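Local coordinates for protein polyketide synthase PksL (Bacillus subtilis, PDB 5E1V) that probably dehydrates beta-hydroxyacyl intermediates of bacillaene assembly, as the dehydratase domain of a split module in a trans-acyltransferase polyketide synthase, at residues A[252-257]-A[263-268]; A[186-191]-A[221-226]; A[11-16]-A[25-30]. All blocks are in the same frame, centred on the assembly; numbering follows the deposited sequence.

Contact 1 (A[252-257]-A[263-268]); sequences TLEFFN and VAELKN
Thr252 to Phe256 and Val263 to Asn268 are the two arms of an antiparallel beta hairpin, their directions 173° apart. Backbone bonds fix the pairing. Leu253 and Leu266 form a hydrogen-bonded pair with two bonds, Leu266 N to Leu253 O being 2.9 Å. Farther along, Phe255 meets both Val263 and Ala264, a classic beta bulge: Phe255 O accepts Val263 N at 2.8 Å, close to the line of the carbonyl, and Ala264 N at 3.3 Å. At the opposite end Thr252 OG1 takes over as acceptor, receiving Asn268 N at 3.0 Å along an almost straight path (176°). A chi1 of -80° sets OG1 anti to the carbonyl carbon and sends CG2 to the stem of Glu265.

Apolar packing fills the face that carries Leu253, Phe255, Ala264 and Leu266. The two leucines run side by side and meet through Leu253 CD1 and Leu266 CD2, 4.1 Å apart. Phe255 CD1 lies 3.9 Å from Ala264 CB, and the small methyl leaves room for that ring, whose edge meets the Ala264 carbonyl. Helix 190-203 covers this face, touching Leu253 and Phe255 through Ser196.

Charge is confined to the other face, where Glu254 and Glu265, a non-hydrogen-bonded pair, extend alongside each other with OE1 atoms 3.7 Å apart. Lys262 forms salt bridges to both OE1 atoms, while Lys238 and Arg236 also hold Glu254. One face thus packs on the helix through hydrocarbon, while on the other the three basic groups probably offset the charge of the buried Glu254 and temper its repulsion with Glu265.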
loop_
_atom_site.group_PDB
_atom_site.type_symbol
_atom_site.label_atom_id
_atom_site.label_comp_id
_atom_site.label_asym_id
_atom_site.label_seq_id
_atom_site.Cartn_x
_atom_site.Cartn_y
_atom_site.Cartn_z
ATOM N N THR A 252 -5.134 8.626 -6.942
ATOM C CA THR A 252 -4.757 9.338 -5.732
ATOM C C THR A 252 -5.722 8.796 -4.674
ATOM O O THR A 252 -6.935 8.818 -4.847
ATOM C CB THR A 252 -4.752 10.893 -5.853
ATOM O OG1 THR A 252 -3.555 11.358 -6.492
ATOM C CG2 THR A 252 -4.721 11.500 -4.423
ATOM N N LEU A 253 -5.158 8.256 -3.578
ATOM C CA LEU A 253 -5.941 7.631 -2.517
ATOM C C LEU A 253 -6.051 8.569 -1.322
ATOM O O LEU A 253 -5.042 9.011 -0.798
ATOM C CB LEU A 253 -5.277 6.265 -2.064
ATOM C CG LEU A 253 -5.055 5.133 -3.074
ATOM C CD1 LEU A 253 -4.352 3.877 -2.463
ATOM C CD2 LEU A 253 -6.333 4.780 -3.860
ATOM N N GLU A 254 -7.275 8.869 -0.858
ATOM C CA GLU A 254 -7.437 9.814 0.249
ATOM C C GLU A 254 -7.990 9.053 1.429
ATOM O O GLU A 254 -9.024 8.460 1.299
ATOM C CB GLU A 254 -8.375 10.966 -0.160
ATOM C CG GLU A 254 -7.834 11.726 -1.342
ATOM C CD GLU A 254 -8.787 12.812 -1.767
ATOM O OE1 GLU A 254 -8.787 13.893 -1.096
ATOM O OE2 GLU A 254 -9.554 12.518 -2.718
ATOM N N PHE A 255 -7.304 9.057 2.556
ATOM C CA PHE A 255 -7.726 8.301 3.702
ATOM C C PHE A 255 -8.431 9.123 4.773
ATOM O O PHE A 255 -7.927 10.115 5.248
ATOM C CB PHE A 255 -6.593 7.478 4.268
ATOM C CG PHE A 255 -5.923 6.615 3.241
ATOM C CD1 PHE A 255 -4.857 7.129 2.475
ATOM C CD2 PHE A 255 -6.284 5.316 3.062
ATOM C CE1 PHE A 255 -4.205 6.341 1.550
ATOM C CE2 PHE A 255 -5.656 4.549 2.102
ATOM C CZ PHE A 255 -4.608 5.039 1.376
ATOM N N PHE A 256 -9.594 8.618 5.195
ATOM C CA PHE A 256 -10.365 9.216 6.272
ATOM C C PHE A 256 -10.672 8.271 7.437
ATOM O O PHE A 256 -10.960 7.081 7.224
ATOM C CB PHE A 256 -11.713 9.683 5.682
ATOM C CG PHE A 256 -11.583 10.725 4.633
ATOM C CD1 PHE A 256 -11.365 10.380 3.328
ATOM C CD2 PHE A 256 -11.701 12.057 4.949
ATOM C CE1 PHE A 256 -11.221 11.323 2.360
ATOM C CE2 PHE A 256 -11.588 13.019 3.982
ATOM C CZ PHE A 256 -11.350 12.646 2.675
ATOM N N ASN A 257 -10.667 8.808 8.663
ATOM C CA ASN A 257 -11.063 8.002 9.824
ATOM C C ASN A 257 -12.597 7.779 9.876
ATOM O O ASN A 257 -13.360 8.328 9.084
ATOM C CB ASN A 257 -10.425 8.489 11.149
ATOM C CG ASN A 257 -10.904 9.875 11.584
ATOM O OD1 ASN A 257 -11.935 10.354 11.094
ATOM N ND2 ASN A 257 -10.099 10.562 12.413
ATOM N N VAL A 263 -7.131 12.005 7.092
ATOM C CA VAL A 263 -5.890 11.733 7.848
ATOM C C VAL A 263 -4.647 11.293 7.045
ATOM O O VAL A 263 -3.572 11.263 7.594
ATOM C CB VAL A 263 -6.108 10.702 8.927
ATOM C CG1 VAL A 263 -7.119 11.280 9.888
ATOM C CG2 VAL A 263 -6.602 9.343 8.362
ATOM N N ALA A 264 -4.823 10.943 5.783
ATOM C CA ALA A 264 -3.718 10.604 4.965
ATOM C C ALA A 264 -4.007 10.748 3.478
ATOM O O ALA A 264 -5.123 10.768 2.997
ATOM C CB ALA A 264 -3.161 9.186 5.299
ATOM N N GLU A 265 -2.951 10.799 2.708
ATOM C CA GLU A 265 -3.120 10.750 1.271
ATOM C C GLU A 265 -1.932 10.140 0.591
ATOM O O GLU A 265 -0.803 10.542 0.846
ATOM C CB GLU A 265 -3.318 12.157 0.692
ATOM C CG GLU A 265 -3.553 12.179 -0.825
ATOM C CD GLU A 265 -3.928 13.585 -1.303
ATOM O OE1 GLU A 265 -5.120 13.918 -1.307
ATOM O OE2 GLU A 265 -3.039 14.369 -1.602
ATOM N N LEU A 266 -2.211 9.200 -0.315
ATOM C CA LEU A 266 -1.184 8.682 -1.249
ATOM C C LEU A 266 -1.373 9.325 -2.576
ATOM O O LEU A 266 -2.313 8.953 -3.311
ATOM C CB LEU A 266 -1.273 7.148 -1.426
ATOM C CG LEU A 266 -0.133 6.420 -2.096
ATOM C CD1 LEU A 266 1.180 6.500 -1.380
ATOM C CD2 LEU A 266 -0.456 4.985 -2.249
ATOM N N LYS A 267 -0.510 10.268 -2.907
ATOM C CA LYS A 267 -0.706 11.002 -4.202
ATOM C C LYS A 267 -0.029 10.354 -5.401
ATOM O O LYS A 267 1.139 9.980 -5.354
ATOM C CB LYS A 267 -0.264 12.452 -3.978
ATOM C CG LYS A 267 -0.443 13.435 -5.140
ATOM C CD LYS A 267 -0.257 14.867 -4.582
ATOM C CE LYS A 267 -0.257 15.939 -5.687
ATOM N NZ LYS A 267 -1.317 15.655 -6.692
ATOM N N ASN A 268 -0.766 10.212 -6.521
ATOM C CA ASN A 268 -0.255 9.580 -7.766
ATOM C C ASN A 268 0.402 8.223 -7.540
ATOM O O ASN A 268 1.532 7.987 -7.859
ATOM C CB ASN A 268 0.611 10.542 -8.542
ATOM C CG ASN A 268 -0.252 11.495 -9.368
ATOM O OD1 ASN A 268 -1.103 11.036 -10.129
ATOM N ND2 ASN A 268 -0.081 12.784 -9.182
#

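Contact 2 (A[186-191]-A[221-226]); sequences FMFHPT and ESFSAS
Phe188 and Phe223 form a T-shaped pair in a hot-dog fold, in which helix 190-203 packs against the sheet; Phe188 lies just before that helix and Phe223 on strand 215-225. The edge of Phe223 points at the face of Phe188, with ring centres 5.0 Å apart and planes at 76°. Phe223 CE2 stands 3.8 Å above the middle of that face, so its C-H edge meets the pi cloud. An extended chi1 of -175°, with CG opposite the backbone N, carries the ring from the strand to this position. Ala225, two residues along and on the same side of the strand, abuts the far end of the Phe188 ring. Its CB lies only 3.3 Å from Phe188 CZ, a tight contact made possible by alanine's short side chain.

Farther out, Tyr39 makes a second edge-to-face contact with Phe188, and Ile35 and Leu54 pack on Phe223. Asp36 OD1 accepts the backbone N-H groups of both Met187 and Phe188, while Leu229 bonds to the backbones of Met187 and His189. His189-Pro190 fits the start of the HPxxxD signature of dehydratase domains. His189 N-caps the helix: its ND1 accepts Thr191 N at 3.2 Å, with the donor nearly in the imidazole plane.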
loop_
_atom_site.group_PDB
_atom_site.type_symbol
_atom_site.label_atom_id
_atom_site.label_comp_id
_atom_site.label_asym_id
_atom_site.label_seq_id
_atom_site.Cartn_x
_atom_site.Cartn_y
_atom_site.Cartn_z
ATOM N N PHE A 186 0.680 -2.098 13.903
ATOM C CA PHE A 186 0.865 -1.459 12.594
ATOM C C PHE A 186 0.667 0.068 12.578
ATOM O O PHE A 186 -0.003 0.661 13.465
ATOM C CB PHE A 186 -0.138 -2.150 11.628
ATOM C CG PHE A 186 0.268 -3.496 11.312
ATOM C CD1 PHE A 186 -0.168 -4.543 12.088
ATOM C CD2 PHE A 186 1.137 -3.765 10.232
ATOM C CE1 PHE A 186 0.288 -5.841 11.872
ATOM C CE2 PHE A 186 1.582 -5.025 9.978
ATOM C CZ PHE A 186 1.145 -6.096 10.801
ATOM N N MET A 187 1.229 0.710 11.545
ATOM C CA MET A 187 1.085 2.157 11.414
ATOM C C MET A 187 0.161 2.465 10.216
ATOM O O MET A 187 -0.749 3.270 10.298
ATOM C CB MET A 187 2.410 2.806 11.246
ATOM C CG MET A 187 3.280 2.734 12.465
ATOM S SD MET A 187 4.804 3.659 12.299
ATOM C CE MET A 187 4.153 5.282 12.275
ATOM N N PHE A 188 0.453 1.836 9.074
ATOM C CA PHE A 188 -0.383 1.953 7.898
ATOM C C PHE A 188 -0.630 0.551 7.375
ATOM O O PHE A 188 0.148 0.022 6.526
ATOM C CB PHE A 188 0.330 2.937 6.910
ATOM C CG PHE A 188 0.511 4.257 7.536
ATOM C CD1 PHE A 188 -0.603 5.084 7.640
ATOM C CD2 PHE A 188 1.753 4.719 8.019
ATOM C CE1 PHE A 188 -0.510 6.311 8.309
ATOM C CE2 PHE A 188 1.822 5.928 8.691
ATOM C CZ PHE A 188 0.661 6.718 8.846
ATOM N N HIS A 189 -1.702 -0.074 7.936
ATOM C CA HIS A 189 -1.841 -1.471 7.753
ATOM C C HIS A 189 -1.842 -1.857 6.296
ATOM O O HIS A 189 -2.741 -1.463 5.555
ATOM C CB HIS A 189 -3.140 -2.004 8.397
ATOM C CG HIS A 189 -3.049 -3.452 8.754
ATOM N ND1 HIS A 189 -3.169 -4.438 7.827
ATOM C CD2 HIS A 189 -2.959 -4.068 9.955
ATOM C CE1 HIS A 189 -3.066 -5.602 8.404
ATOM N NE2 HIS A 189 -2.902 -5.405 9.702
ATOM N N PRO A 190 -0.870 -2.705 5.854
ATOM C CA PRO A 190 -0.937 -3.179 4.427
ATOM C C PRO A 190 -2.225 -3.726 3.860
ATOM O O PRO A 190 -2.509 -3.460 2.777
ATOM C CB PRO A 190 0.153 -4.179 4.350
ATOM C CG PRO A 190 1.177 -3.649 5.393
ATOM C CD PRO A 190 0.304 -3.313 6.519
ATOM N N THR A 191 -3.063 -4.388 4.624
ATOM C CA THR A 191 -4.387 -4.769 4.144
ATOM C C THR A 191 -5.342 -3.624 3.858
ATOM O O THR A 191 -6.094 -3.589 2.862
ATOM C CB THR A 191 -4.980 -5.736 5.223
ATOM O OG1 THR A 191 -4.111 -6.901 5.290
ATOM C CG2 THR A 191 -6.252 -6.210 4.818
ATOM N N GLU A 221 4.125 9.172 -5.662
ATOM C CA GLU A 221 4.659 10.534 -5.631
ATOM C C GLU A 221 4.911 10.990 -4.171
ATOM O O GLU A 221 6.009 11.458 -3.762
ATOM C CB GLU A 221 3.699 11.509 -6.344
ATOM C CG GLU A 221 4.235 12.924 -6.255
ATOM C CD GLU A 221 3.527 13.879 -7.178
ATOM O OE1 GLU A 221 3.280 13.517 -8.339
ATOM O OE2 GLU A 221 3.212 14.987 -6.709
ATOM N N SER A 222 3.891 10.771 -3.353
ATOM C CA SER A 222 3.953 11.111 -1.926
ATOM C C SER A 222 2.932 10.383 -1.073
ATOM O O SER A 222 1.858 9.970 -1.527
ATOM C CB SER A 222 3.712 12.614 -1.671
ATOM O OG SER A 222 2.560 13.023 -2.243
ATOM N N PHE A 223 3.310 10.295 0.181
ATOM C CA PHE A 223 2.470 9.828 1.227
ATOM C C PHE A 223 2.694 10.712 2.397
ATOM O O PHE A 223 3.819 10.978 2.796
ATOM C CB PHE A 223 2.767 8.353 1.641
ATOM C CG PHE A 223 1.806 7.858 2.635
ATOM C CD1 PHE A 223 0.576 7.455 2.248
ATOM C CD2 PHE A 223 2.109 7.834 3.922
ATOM C CE1 PHE A 223 -0.353 6.943 3.161
ATOM C CE2 PHE A 223 1.233 7.340 4.863
ATOM C CZ PHE A 223 -0.015 6.917 4.477
ATOM N N SER A 224 1.591 11.101 2.996
ATOM C CA SER A 224 1.567 12.008 4.118
ATOM C C SER A 224 0.429 11.536 5.002
ATOM O O SER A 224 -0.627 11.221 4.455
ATOM C CB SER A 224 1.231 13.433 3.602
ATOM O OG SER A 224 1.352 14.232 4.745
ATOM N N ALA A 225 0.607 11.590 6.301
ATOM C CA ALA A 225 -0.359 11.098 7.279
ATOM C C ALA A 225 -0.240 11.864 8.629
ATOM O O ALA A 225 0.868 12.112 9.131
ATOM C CB ALA A 225 -0.151 9.596 7.504
ATOM N N SER A 226 -1.391 12.318 9.107
ATOM C CA SER A 226 -1.555 12.969 10.422
ATOM C C SER A 226 -1.958 11.949 11.510
ATOM O O SER A 226 -1.972 12.270 12.667
ATOM C CB SER A 226 -2.634 14.091 10.336
ATOM O OG SER A 226 -3.946 13.599 10.019
#

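Contact 3 (A[11-16]-A[25-30]); sequences LSLKNP and GQNVLP
Asn15 OD1 accepts from two backbone N-H groups, those of Ile18 and, weakly, Phe17, and caps helix 16-19 at the end of a turn whose Leu13 meets Asn27 and which begins just after Leu11, the partner of Leu29. Asparagine suits this N-cap position because its short amide can receive N-H groups that the first turn of helix 16-19 leaves without a carbonyl. Two further bonds shape the turn itself. Asn15 N donates to Ser12 O at 3.1 Å, closing a type I beta turn, and Lys14 N donates to Ser12 OG, also at 3.1 Å, making an ST turn. Serine can supply both acceptors, one from its backbone and one from its side chain, while Lys14 is left at the exposed surface.

Across to 25-30 the contact is light and made by side chains. Leu13 comes at about a right angle to Asn27, with its CD1 4.0 Å from Asn27 CB, so a branched tip rests on the stem of the asparagine. Leu11 and Leu29 touch more loosely, methyl to methyl, with Leu11 CD1 4.4 Å from Leu29 CD2. Leu29 has its CG opposite the backbone N (chi1 -177°), which, with chi2 at 67°, turns its CD2 branch toward Leu11. Ile18 and Leu63 each touch both leucines and so complete a small apolar cluster, and Ala65 lies against Leu13.

Strand 26-29 is joined on one side to strand 63-65, through Asn27 and Leu29, and on the other to strand 21-23, where Val28 O also accepts His21 ND1. Gly25, with a positive phi, and Pro30 stand at the two ends of 25-30. Together with His21 they match the HxxxGxxxxP signature of polyketide synthase dehydratase domains, whose histidine is the catalytic base in characterised relatives.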
loop_
_atom_site.group_PDB
_atom_site.type_symbol
_atom_site.label_atom_id
_atom_site.label_comp_id
_atom_site.label_asym_id
_atom_site.label_seq_id
_atom_site.Cartn_x
_atom_site.Cartn_y
_atom_site.Cartn_z
ATOM N N LEU A 11 12.062 -11.803 5.121
ATOM C CA LEU A 11 10.765 -11.901 4.452
ATOM C C LEU A 11 10.686 -13.278 3.788
ATOM O O LEU A 11 11.618 -13.678 3.041
ATOM C CB LEU A 11 10.650 -10.823 3.430
ATOM C CG LEU A 11 10.664 -9.430 4.088
ATOM C CD1 LEU A 11 10.748 -8.377 2.990
ATOM C CD2 LEU A 11 9.434 -9.239 4.904
ATOM N N SER A 12 9.599 -13.969 4.109
ATOM C CA SER A 12 9.412 -15.388 3.691
ATOM C C SER A 12 7.879 -15.658 3.709
ATOM O O SER A 12 7.098 -14.771 4.030
ATOM C CB SER A 12 10.158 -16.294 4.658
ATOM O OG SER A 12 9.409 -16.458 5.843
ATOM N N LEU A 13 7.448 -16.893 3.400
ATOM C CA LEU A 13 6.077 -17.311 3.561
ATOM C C LEU A 13 5.556 -17.340 5.004
ATOM O O LEU A 13 4.377 -17.499 5.244
ATOM C CB LEU A 13 5.891 -18.721 2.892
ATOM C CG LEU A 13 5.568 -18.693 1.393
ATOM C CD1 LEU A 13 6.595 -17.994 0.515
ATOM C CD2 LEU A 13 5.390 -20.164 0.896
ATOM N N LYS A 14 6.418 -17.124 5.961
ATOM C CA LYS A 14 6.001 -16.996 7.366
ATOM C C LYS A 14 5.336 -15.648 7.616
ATOM O O LYS A 14 4.643 -15.510 8.571
ATOM C CB LYS A 14 7.197 -17.105 8.303
ATOM C CG LYS A 14 7.741 -18.539 8.342
ATOM C CD LYS A 14 8.105 -19.001 9.737
ATOM C CE LYS A 14 8.280 -20.518 9.806
ATOM N NZ LYS A 14 9.514 -20.955 9.129
ATOM N N ASN A 15 5.613 -14.672 6.761
ATOM C CA ASN A 15 5.015 -13.371 6.818
ATOM C C ASN A 15 3.616 -13.493 6.252
ATOM O O ASN A 15 3.432 -13.973 5.123
ATOM C CB ASN A 15 5.836 -12.400 5.937
ATOM C CG ASN A 15 5.267 -11.006 5.888
ATOM O OD1 ASN A 15 4.176 -10.731 5.366
ATOM N ND2 ASN A 15 6.088 -10.062 6.332
ATOM N N PRO A 16 2.601 -13.033 7.015
ATOM C CA PRO A 16 1.234 -13.287 6.548
ATOM C C PRO A 16 0.863 -12.505 5.293
ATOM O O PRO A 16 -0.047 -12.964 4.570
ATOM C CB PRO A 16 0.375 -12.886 7.747
ATOM C CG PRO A 16 1.162 -11.875 8.467
ATOM C CD PRO A 16 2.624 -12.185 8.223
ATOM N N GLY A 25 0.465 -16.970 -9.590
ATOM C CA GLY A 25 0.968 -17.997 -8.709
ATOM C C GLY A 25 2.242 -17.824 -7.883
ATOM O O GLY A 25 2.726 -18.793 -7.314
ATOM N N GLN A 26 2.792 -16.628 -7.746
ATOM C CA GLN A 26 3.965 -16.447 -6.859
ATOM C C GLN A 26 3.588 -15.622 -5.627
ATOM O O GLN A 26 2.811 -14.684 -5.742
ATOM C CB GLN A 26 5.070 -15.696 -7.613
ATOM C CG GLN A 26 5.252 -16.234 -9.021
ATOM C CD GLN A 26 6.562 -15.803 -9.676
ATOM O OE1 GLN A 26 6.595 -15.519 -10.885
ATOM N NE2 GLN A 26 7.646 -15.769 -8.901
ATOM N N ASN A 27 4.122 -15.970 -4.456
ATOM C CA ASN A 27 3.836 -15.184 -3.236
ATOM C C ASN A 27 4.607 -13.859 -3.340
ATOM O O ASN A 27 5.822 -13.891 -3.565
ATOM C CB ASN A 27 4.255 -16.002 -1.985
ATOM C CG ASN A 27 3.357 -17.172 -1.768
ATOM O OD1 ASN A 27 2.286 -17.067 -1.148
ATOM N ND2 ASN A 27 3.685 -18.244 -2.390
ATOM N N VAL A 28 3.954 -12.707 -3.154
ATOM C CA VAL A 28 4.564 -11.436 -3.343
ATOM C C VAL A 28 4.246 -10.520 -2.190
ATOM O O VAL A 28 3.101 -10.406 -1.755
ATOM C CB VAL A 28 3.953 -10.754 -4.631
ATOM C CG1 VAL A 28 4.337 -9.285 -4.749
ATOM C CG2 VAL A 28 4.423 -11.441 -5.838
ATOM N N LEU A 29 5.246 -9.873 -1.653
ATOM C CA LEU A 29 4.954 -8.807 -0.726
ATOM C C LEU A 29 4.223 -7.642 -1.473
ATOM O O LEU A 29 4.794 -7.075 -2.421
ATOM C CB LEU A 29 6.249 -8.311 -0.095
ATOM C CG LEU A 29 5.961 -7.229 0.943
ATOM C CD1 LEU A 29 5.211 -7.710 2.182
ATOM C CD2 LEU A 29 7.168 -6.412 1.304
ATOM N N PRO A 30 3.005 -7.297 -1.054
ATOM C CA PRO A 30 2.369 -6.190 -1.775
ATOM C C PRO A 30 3.250 -4.961 -1.724
ATOM O O PRO A 30 3.847 -4.601 -0.707
ATOM C CB PRO A 30 1.004 -5.980 -1.063
ATOM C CG PRO A 30 0.801 -7.190 -0.235
ATOM C CD PRO A 30 2.174 -7.749 0.070
#

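How the contacts relate
Contacts 1 and 2 are neighbours, with centres 8 Å apart, and meet where strand 262-273 runs beside strand 215-225: Lys267 N lies 2.8 Å from Ser222 O, a probable hydrogen bond. Contact 1 joins adjacent strands and depends on backbone bonding, with a charged face and an apolar one. Contact 2, wholly buried, joins a strand to the lead-in of helix 190-203 by aromatic and methyl packing. Contact 3 touches neither and lies across the chain's centre from contact 1, about 25 Å between centres. It is only partly buried, and its polar bonds shape one segment locally, leaving a few side chains to span to the other.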